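Local coordinates for GCN5-related N-acetyltransferase (Brucella melitensis biovar Abortus, PDB 4J3G), which probably transfers an acetyl group from acetyl-CoA to an amine, perhaps the N-terminal alanine of a ribosomal protein, at residues A[73-78]-A[125-130]; A[104-109]-A[137-142]; A[47-52]-A[169-174]. All blocks are in the same frame, centred on the assembly; numbering follows the deposited sequence. Where two conformers were deposited one is given.

Interaction 1: residues A[73-78]-A[125-130]; sequences GFPVLV and AELIEE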
loop_
_atom_site.group_PDB
_atom_site.type_symbol
_atom_site.label_atom_id
_atom_site.label_comp_id
_atom_site.label_asym_id
_atom_site.label_seq_id
_atom_site.Cartn_x
_atom_site.Cartn_y
_atom_site.Cartn_z
ATOM N N GLY A 73 10.703 -0.667 -15.801
ATOM C CA GLY A 73 10.606 0.675 -16.318
ATOM C C GLY A 73 10.640 1.777 -15.282
ATOM O O GLY A 73 10.206 2.913 -15.547
ATOM N N PHE A 74 11.167 1.469 -14.113
ATOM C CA PHE A 74 11.194 2.414 -13.021
ATOM C C PHE A 74 12.614 2.938 -12.818
ATOM O O PHE A 74 13.550 2.146 -12.673
ATOM C CB PHE A 74 10.670 1.745 -11.750
ATOM C CG PHE A 74 9.246 1.253 -11.860
ATOM C CD1 PHE A 74 8.244 2.087 -12.360
ATOM C CD2 PHE A 74 8.918 -0.028 -11.499
ATOM C CE1 PHE A 74 6.913 1.636 -12.472
ATOM C CE2 PHE A 74 7.612 -0.492 -11.584
ATOM C CZ PHE A 74 6.601 0.335 -12.053
ATOM N N PRO A 75 12.779 4.265 -12.820
ATOM C CA PRO A 75 14.097 4.903 -12.683
ATOM C C PRO A 75 14.731 4.681 -11.320
ATOM O O PRO A 75 14.013 4.597 -10.295
ATOM C CB PRO A 75 13.795 6.387 -12.794
ATOM C CG PRO A 75 12.368 6.524 -12.525
ATOM C CD PRO A 75 11.704 5.263 -12.941
ATOM N N VAL A 76 16.037 4.503 -11.330
ATOM C CA VAL A 76 16.842 4.652 -10.127
ATOM C C VAL A 76 17.913 5.720 -10.374
ATOM O O VAL A 76 18.769 5.549 -11.210
ATOM C CB VAL A 76 17.523 3.346 -9.674
ATOM C CG1 VAL A 76 18.227 3.615 -8.362
ATOM C CG2 VAL A 76 16.527 2.196 -9.520
ATOM N N LEU A 77 17.852 6.807 -9.607
ATOM C CA LEU A 77 18.777 7.910 -9.722
ATOM C C LEU A 77 19.800 7.869 -8.584
ATOM O O LEU A 77 19.458 7.540 -7.404
ATOM C CB LEU A 77 18.043 9.246 -9.671
ATOM C CG LEU A 77 16.948 9.383 -10.719
ATOM C CD1 LEU A 77 16.305 10.753 -10.600
ATOM C CD2 LEU A 77 17.487 9.124 -12.120
ATOM N N VAL A 78 21.040 8.268 -8.897
ATOM C CA VAL A 78 22.028 8.478 -7.853
ATOM C C VAL A 78 22.546 9.912 -7.865
ATOM O O VAL A 78 22.572 10.571 -8.915
ATOM C CB VAL A 78 23.216 7.495 -7.957
ATOM C CG1 VAL A 78 22.747 6.069 -7.779
ATOM C CG2 VAL A 78 23.937 7.632 -9.284
ATOM N N ALA A 125 13.628 16.422 -6.831
ATOM C CA ALA A 125 13.288 17.242 -7.967
ATOM C C ALA A 125 13.523 16.511 -9.279
ATOM O O ALA A 125 12.714 16.618 -10.195
ATOM C CB ALA A 125 14.037 18.568 -7.944
ATOM N N GLU A 126 14.628 15.796 -9.397
ATOM C CA GLU A 126 14.934 15.108 -10.659
ATOM C C GLU A 126 14.046 13.880 -10.864
ATOM O O GLU A 126 13.587 13.595 -11.978
ATOM C CB GLU A 126 16.407 14.708 -10.720
ATOM C CG GLU A 126 16.811 14.105 -12.074
ATOM C CD GLU A 126 16.357 14.916 -13.299
ATOM O OE1 GLU A 126 16.471 16.191 -13.302
ATOM O OE2 GLU A 126 15.923 14.265 -14.275
ATOM N N LEU A 127 13.762 13.164 -9.781
ATOM C CA LEU A 127 12.862 12.026 -9.884
ATOM C C LEU A 127 11.467 12.443 -10.364
ATOM O O LEU A 127 10.835 11.728 -11.146
ATOM C CB LEU A 127 12.725 11.327 -8.535
ATOM C CG LEU A 127 12.209 9.877 -8.582
ATOM C CD1 LEU A 127 13.131 9.000 -9.408
ATOM C CD2 LEU A 127 12.109 9.303 -7.173
ATOM N N ILE A 128 10.956 13.566 -9.857
ATOM C CA ILE A 128 9.695 14.108 -10.288
ATOM C C ILE A 128 9.710 14.348 -11.812
ATOM O O ILE A 128 8.742 14.058 -12.500
ATOM C CB ILE A 128 9.370 15.462 -9.573
ATOM C CG1 ILE A 128 8.968 15.215 -8.118
ATOM C CG2 ILE A 128 8.274 16.210 -10.277
ATOM C CD1 ILE A 128 8.885 16.487 -7.266
ATOM N N GLU A 129 10.786 14.910 -12.329
ATOM C CA GLU A 129 10.830 15.159 -13.786
ATOM C C GLU A 129 10.807 13.856 -14.574
ATOM O O GLU A 129 10.146 13.780 -15.622
ATOM C CB GLU A 129 12.082 15.957 -14.186
ATOM C CG GLU A 129 12.169 17.333 -13.534
ATOM C CD GLU A 129 10.972 18.228 -13.829
ATOM O OE1 GLU A 129 10.356 18.103 -14.925
ATOM O OE2 GLU A 129 10.605 19.036 -12.943
ATOM N N GLU A 130 11.548 12.856 -14.098
ATOM C CA GLU A 130 11.522 11.500 -14.715
ATOM C C GLU A 130 10.133 10.898 -14.676
ATOM O O GLU A 130 9.654 10.346 -15.667
ATOM C CB GLU A 130 12.472 10.562 -14.027
ATOM C CG GLU A 130 13.921 10.740 -14.397
ATOM C CD GLU A 130 14.310 10.000 -15.675
ATOM O OE1 GLU A 130 13.417 9.407 -16.362
ATOM O OE2 GLU A 130 15.521 10.016 -15.972
#
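Leu77 presses the end of its side chain into the flank of helix 119-133, and Pro75, two residues earlier, lays its ring against the same helix nearer the helix's C-terminal end. The CD1 methyl of Leu77 does most of the touching. It settles 3.7 Å from CG of Glu126 and 3.8 Å from CD1 of Leu127, deep enough to lie 3.6 Å from the backbone N of Leu127. With chi2 of Leu77 at -179°, this methyl is the far end of an extended chain. Leu127 replies with its own CD1, which bridges the two strand-side residues: besides Leu77 it meets CG of Pro75 at 4.1 Å, the two side chains crossing at about a right angle. The same CG of Pro75 also lies 4.3 Å from CB of Glu130.

In the second shell, Tyr91 of strand 84-93 packs on both Pro75 and Leu127, while backbone bonds of Leu77 to Ala89 and of Val76 to Ala29 hold the strand in the sheet. The helix axis runs 9.5 Å from the axis of strand 76-78, nearly antiparallel to it.

Glu130 offers CB to Pro75, and Glu126 offers CB and CG to Leu77. The buried carboxylate of Glu130 has a salt bridge from OE1 to Arg134 and a weak hydrogen bond between OE2 and His28, which probably offset its charge, leaving the contact itself to apolar fit.

Interaction 2: residues A[104-109]-A[137-142]; sequences SELSVY and HVLIAG. With EDO (1,2-ethanediol), chain G.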
loop_
_atom_site.group_PDB
_atom_site.type_symbol
_atom_site.label_atom_id
_atom_site.label_comp_id
_atom_site.label_asym_id
_atom_site.label_seq_id
_atom_site.Cartn_x
_atom_site.Cartn_y
_atom_site.Cartn_z
ATOM N N SER A 104 2.655 5.853 -8.319
ATOM C CA SER A 104 3.933 5.296 -7.896
ATOM C C SER A 104 4.326 5.878 -6.551
ATOM O O SER A 104 4.132 7.096 -6.286
ATOM C CB SER A 104 5.014 5.619 -8.923
ATOM O OG SER A 104 4.754 5.005 -10.169
ATOM N N GLU A 105 4.943 5.057 -5.719
ATOM C CA GLU A 105 5.446 5.532 -4.442
ATOM C C GLU A 105 6.941 5.754 -4.534
ATOM O O GLU A 105 7.685 4.858 -5.001
ATOM C CB GLU A 105 5.168 4.522 -3.322
ATOM C CG GLU A 105 5.812 4.958 -2.027
ATOM C CD GLU A 105 5.208 4.291 -0.805
ATOM O OE1 GLU A 105 4.119 3.644 -0.927
ATOM O OE2 GLU A 105 5.828 4.446 0.280
ATOM N N LEU A 106 7.412 6.915 -4.077
ATOM C CA LEU A 106 8.808 7.251 -4.256
ATOM C C LEU A 106 9.568 7.194 -2.948
ATOM O O LEU A 106 8.976 7.344 -1.865
ATOM C CB LEU A 106 8.972 8.592 -5.025
ATOM C CG LEU A 106 8.928 9.971 -4.378
ATOM C CD1 LEU A 106 9.039 11.021 -5.479
ATOM C CD2 LEU A 106 7.704 10.227 -3.553
ATOM N N SER A 107 10.884 6.965 -3.052
ATOM C CA SER A 107 11.792 6.944 -1.913
ATOM C C SER A 107 13.076 7.661 -2.253
ATOM O O SER A 107 13.549 7.608 -3.385
ATOM C CB SER A 107 12.143 5.517 -1.546
ATOM O OG SER A 107 11.005 4.803 -1.117
ATOM N N VAL A 108 13.620 8.357 -1.259
ATOM C CA VAL A 108 14.847 9.101 -1.385
ATOM C C VAL A 108 15.701 8.775 -0.180
ATOM O O VAL A 108 15.269 8.982 0.953
ATOM C CB VAL A 108 14.601 10.622 -1.356
ATOM C CG1 VAL A 108 15.918 11.384 -1.408
ATOM C CG2 VAL A 108 13.693 11.050 -2.479
ATOM N N TYR A 109 16.920 8.303 -0.416
ATOM C CA TYR A 109 17.865 8.012 0.668
ATOM C C TYR A 109 19.118 8.826 0.527
ATOM O O TYR A 109 19.724 8.866 -0.552
ATOM C CB TYR A 109 18.276 6.566 0.598
ATOM C CG TYR A 109 17.129 5.654 0.663
ATOM C CD1 TYR A 109 16.619 5.274 1.851
ATOM C CD2 TYR A 109 16.540 5.194 -0.479
ATOM C CE1 TYR A 109 15.504 4.432 1.918
ATOM C CE2 TYR A 109 15.477 4.313 -0.435
ATOM C CZ TYR A 109 14.952 3.948 0.762
ATOM O OH TYR A 109 13.852 3.098 0.781
ATOM N N HIS A 137 0.904 9.583 -13.103
ATOM C CA HIS A 137 -0.112 10.552 -12.748
ATOM C C HIS A 137 0.039 11.066 -11.345
ATOM O O HIS A 137 -0.142 12.269 -11.085
ATOM C CB HIS A 137 -1.531 9.956 -12.944
ATOM C CG HIS A 137 -2.631 10.956 -12.785
ATOM N ND1 HIS A 137 -2.750 12.069 -13.598
ATOM C CD2 HIS A 137 -3.601 11.065 -11.859
ATOM C CE1 HIS A 137 -3.760 12.808 -13.182
ATOM N NE2 HIS A 137 -4.312 12.209 -12.144
ATOM N N VAL A 138 0.266 10.174 -10.398
ATOM C CA VAL A 138 0.421 10.568 -8.997
ATOM C C VAL A 138 1.680 9.975 -8.414
ATOM O O VAL A 138 1.905 8.766 -8.531
ATOM C CB VAL A 138 -0.764 10.085 -8.096
ATOM C CG1 VAL A 138 -0.598 10.619 -6.673
ATOM C CG2 VAL A 138 -2.076 10.524 -8.657
ATOM N N LEU A 139 2.485 10.820 -7.739
ATOM C CA LEU A 139 3.517 10.344 -6.814
ATOM C C LEU A 139 3.054 10.365 -5.362
ATOM O O LEU A 139 2.480 11.341 -4.876
ATOM C CB LEU A 139 4.815 11.167 -6.923
ATOM C CG LEU A 139 5.525 11.036 -8.292
ATOM C CD1 LEU A 139 6.534 12.182 -8.446
ATOM C CD2 LEU A 139 6.172 9.680 -8.413
ATOM N N ILE A 140 3.300 9.266 -4.683
ATOM C CA ILE A 140 3.004 9.149 -3.258
ATOM C C ILE A 140 4.288 9.061 -2.437
ATOM O O ILE A 140 5.203 8.327 -2.803
ATOM C CB ILE A 140 2.163 7.898 -3.022
ATOM C CG1 ILE A 140 0.845 7.973 -3.803
ATOM C CG2 ILE A 140 1.844 7.726 -1.538
ATOM C CD1 ILE A 140 -0.104 9.033 -3.304
ATOM N N ALA A 141 4.337 9.784 -1.301
ATOM C CA ALA A 141 5.402 9.636 -0.309
ATOM C C ALA A 141 4.739 9.134 0.979
ATOM O O ALA A 141 3.744 9.674 1.402
ATOM C CB ALA A 141 6.113 10.946 -0.076
ATOM N N GLY A 142 5.332 8.081 1.557
ATOM C CA GLY A 142 4.994 7.628 2.893
ATOM C C GLY A 142 6.122 7.985 3.800
ATOM O O GLY A 142 7.258 7.513 3.616
HETATM C C1 EDO G . 8.882 5.273 6.233
HETATM O O1 EDO G . 9.561 6.121 5.284
HETATM C C2 EDO G . 7.784 4.483 5.547
HETATM O O2 EDO G . 8.385 3.322 5.025
HETATM O O HOH W 1 7.693 6.824 0.395
#
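Parallel strand pairing joins residues 104-106 to 138-140 at the middle of the sheet, where strands 103-110 and 138-144 are the two ends of a beta-alpha-beta crossover through helix 119-133. Three backbone bonds make the join: Ser104 N to Val138 O at 3.0 Å, Ile140 N to Ser104 O at 2.8 Å and Leu106 N to Ile140 O at 2.9 Å. The regular pairing then ends, for the strand segments diverge by 50°. Where the next direct bond might be expected, water 1 intervenes, accepting from Gly142 N at 2.9 Å and lying 2.7 Å from Leu106 O; Glu105 OE2 is also within bonding distance, but the water's two protons cannot serve every nearby acceptor at once, and which of them it serves is unsettled.

On the face toward the helix, Leu106 takes an uncommon first torsion (chi1 84°), its CG lodged between the backbone N and the carbonyl carbon. That rotation carries CD2 over the neighbouring strand, 3.2 Å from Ile140 O and 3.9 Å from Ala141 CB, while CD1 meets CD1 of Leu139. Leu127 and Ile128 of the helix close over these leucines. The other face, bearing Glu105 and Ile140, is turned to the second subunit: OE1 of Glu105 forms a salt bridge with Arg95 of that subunit, and Ile140 packs on its Leu165.

Such a pair of parallel strands, joined at one end and splayed at the other, is the signature of the GNAT fold; in relatives the pantetheine arm of acetyl-CoA enters between the diverging ends.

Interaction 3: residues A[47-52]-A[169-174]; sequences NTLAIW and GQKFGR. With EDO (1,2-ethanediol), chain G.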
loop_
_atom_site.group_PDB
_atom_site.type_symbol
_atom_site.label_atom_id
_atom_site.label_comp_id
_atom_site.label_asym_id
_atom_site.label_seq_id
_atom_site.Cartn_x
_atom_site.Cartn_y
_atom_site.Cartn_z
ATOM N N ASN A 47 19.884 2.617 11.231
ATOM C CA ASN A 47 20.087 3.876 11.974
ATOM C C ASN A 47 18.964 4.906 11.850
ATOM O O ASN A 47 19.129 6.038 12.290
ATOM C CB ASN A 47 21.374 4.548 11.518
ATOM C CG ASN A 47 22.582 3.727 11.857
ATOM O OD1 ASN A 47 22.649 3.150 12.926
ATOM N ND2 ASN A 47 23.499 3.617 10.933
ATOM N N THR A 48 17.859 4.551 11.203
ATOM C CA THR A 48 16.801 5.558 10.961
ATOM C C THR A 48 15.421 4.952 10.963
ATOM O O THR A 48 15.242 3.734 10.838
ATOM C CB THR A 48 16.988 6.270 9.589
ATOM O OG1 THR A 48 16.496 5.437 8.538
ATOM C CG2 THR A 48 18.454 6.608 9.316
ATOM N N LEU A 49 14.430 5.844 10.967
ATOM C CA LEU A 49 13.030 5.447 10.733
ATOM C C LEU A 49 12.527 5.741 9.305
ATOM O O LEU A 49 11.320 5.811 9.056
ATOM C CB LEU A 49 12.135 6.121 11.761
ATOM C CG LEU A 49 12.555 5.959 13.205
ATOM C CD1 LEU A 49 11.708 6.862 14.092
ATOM C CD2 LEU A 49 12.453 4.488 13.612
ATOM N N ALA A 50 13.443 5.842 8.356
ATOM C CA ALA A 50 13.107 6.037 6.927
ATOM C C ALA A 50 12.712 4.776 6.137
ATOM O O ALA A 50 12.152 4.865 5.064
ATOM C CB ALA A 50 14.277 6.707 6.232
ATOM N N ILE A 51 13.128 3.625 6.601
ATOM C CA ILE A 51 12.801 2.385 6.001
ATOM C C ILE A 51 12.334 1.598 7.212
ATOM O O ILE A 51 13.033 1.556 8.201
ATOM C CB ILE A 51 14.029 1.657 5.387
ATOM C CG1 ILE A 51 14.667 2.511 4.291
ATOM C CG2 ILE A 51 13.610 0.314 4.778
ATOM C CD1 ILE A 51 15.710 1.802 3.443
ATOM N N TRP A 52 11.141 1.001 7.121
ATOM C CA TRP A 52 10.585 0.178 8.214
ATOM C C TRP A 52 10.808 -1.298 7.939
ATOM O O TRP A 52 9.876 -2.129 7.917
ATOM C CB TRP A 52 9.107 0.484 8.438
ATOM C CG TRP A 52 8.861 1.907 8.867
ATOM C CD1 TRP A 52 9.793 2.849 9.159
ATOM C CD2 TRP A 52 7.578 2.545 9.031
ATOM N NE1 TRP A 52 9.173 4.044 9.498
ATOM C CE2 TRP A 52 7.816 3.876 9.418
ATOM C CE3 TRP A 52 6.264 2.121 8.869
ATOM C CZ2 TRP A 52 6.782 4.773 9.680
ATOM C CZ3 TRP A 52 5.250 3.004 9.118
ATOM C CH2 TRP A 52 5.510 4.317 9.505
ATOM N N GLY A 169 3.118 0.967 11.522
ATOM C CA GLY A 169 4.446 0.373 11.440
ATOM C C GLY A 169 5.002 0.069 12.806
ATOM O O GLY A 169 4.508 0.547 13.811
ATOM N N GLN A 170 6.024 -0.765 12.820
ATOM C CA GLN A 170 6.749 -1.035 14.026
ATOM C C GLN A 170 8.236 -1.122 13.697
ATOM O O GLN A 170 8.626 -1.788 12.741
ATOM C CB GLN A 170 6.286 -2.342 14.655
ATOM C CG GLN A 170 6.792 -2.485 16.074
ATOM C CD GLN A 170 6.385 -3.788 16.692
ATOM O OE1 GLN A 170 6.459 -4.847 16.048
ATOM N NE2 GLN A 170 5.980 -3.737 17.955
ATOM N N LYS A 171 9.058 -0.482 14.525
ATOM C CA LYS A 171 10.528 -0.610 14.412
ATOM C C LYS A 171 11.159 -0.282 15.767
ATOM O O LYS A 171 10.673 0.577 16.442
ATOM C CB LYS A 171 11.077 0.348 13.369
ATOM C CG LYS A 171 12.489 -0.016 12.948
ATOM C CD LYS A 171 12.949 0.784 11.742
ATOM C CE LYS A 171 14.378 0.402 11.391
ATOM N NZ LYS A 171 14.901 1.040 10.148
ATOM N N PHE A 172 12.240 -0.981 16.126
ATOM C CA PHE A 172 12.916 -0.748 17.394
ATOM C C PHE A 172 11.942 -0.839 18.565
ATOM O O PHE A 172 12.072 -0.097 19.583
ATOM C CB PHE A 172 13.599 0.632 17.401
ATOM C CG PHE A 172 14.555 0.850 16.268
ATOM C CD1 PHE A 172 15.494 -0.132 15.893
ATOM C CD2 PHE A 172 14.556 2.051 15.612
ATOM C CE1 PHE A 172 16.397 0.110 14.866
ATOM C CE2 PHE A 172 15.440 2.299 14.568
ATOM C CZ PHE A 172 16.360 1.334 14.196
ATOM N N GLY A 173 10.931 -1.700 18.414
ATOM C CA GLY A 173 9.924 -1.926 19.441
ATOM C C GLY A 173 8.889 -0.824 19.578
ATOM O O GLY A 173 8.062 -0.855 20.487
ATOM N N ARG A 174 8.902 0.143 18.674
ATOM C CA ARG A 174 8.005 1.296 18.763
ATOM C C ARG A 174 6.934 1.194 17.699
ATOM O O ARG A 174 7.259 0.809 16.564
ATOM C CB ARG A 174 8.794 2.579 18.496
ATOM C CG ARG A 174 9.791 2.908 19.557
ATOM C CD ARG A 174 10.925 3.736 18.999
ATOM N NE ARG A 174 10.498 5.060 18.534
ATOM C CZ ARG A 174 11.350 6.057 18.271
ATOM N NH1 ARG A 174 12.676 5.889 18.427
ATOM N NH2 ARG A 174 10.880 7.221 17.846
HETATM C C1 EDO G . 8.882 5.273 6.233
HETATM O O1 EDO G . 9.561 6.121 5.284
HETATM C C2 EDO G . 7.784 4.483 5.547
HETATM O O2 EDO G . 8.385 3.322 5.025
#
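From the end of helix 34-47, an irregular loop through residue 52 bends around the approach to a type I' turn, Lys171 to Arg174, whose first and last residues exchange a pair of backbone hydrogen bonds. Lys171 reaches from the turn into the loop with every side-chain torsion near 180°, and this straight chain delivers its ammonium group to two carbonyls. NZ lies 2.8 Å from Thr48 O and 2.7 Å from Ile51 O, close to the C=O axis of each. Val45 O, in the last turn of helix 34-47, accepts from it too, and Asn53 O does so weakly. A buried charge is thus gripped by backbone oxygens, and the C-terminal end of the helix would probably help to stabilise it.

Leu49 divides its two methyls between neighbours on the turn. CD2 touches CD2 of Phe172 at 3.8 Å, while CD1 rests over a face of the Arg174 guanidinium, 3.9 Å from NH2. The Phe172 ring in turn lies with one face over CG of Lys171. In the GNAT fold this loop between the first two helices and the hairpin between the last two strands commonly border the acceptor-binding side, a role that is plausible here too.

The loop braces itself from within, Thr48 OG1 accepting from Ala50 N at 3.1 Å in an ST turn. Trp52 was modelled in two conformers, and its contacts are those of one of them. There the bond from Trp52 NE1 to Leu49 O, 2.8 Å, is bent, the donor 37° out of the carbonyl plane. CZ3 of Trp52 approaches CA of Gly169 to 3.6 Å. A 1,2-ethanediol molecule, probably from the crystallisation liquor, puts C1 over one face of the indole.

Overall arrangement
Interactions 1 and 2 are buried and share the crossover helix 119-133: Leu127 CD2 meets Leu106 CB at 3.9 Å, so the helix that packs on residues 73-78 also covers one face of the parallel strand pair. Interaction 3 is only partly buried, its centre about 25 Å from that of interaction 1 on the far side of the chain's centre, and it encloses both of the others along the sequence. With interaction 2 it shares one ethanediol and the second subunit, which touch both. Chemistry follows place: apolar fit between helix and sheet, backbone bonding within the sheet, and at the periphery a lysine held by loop carbonyls.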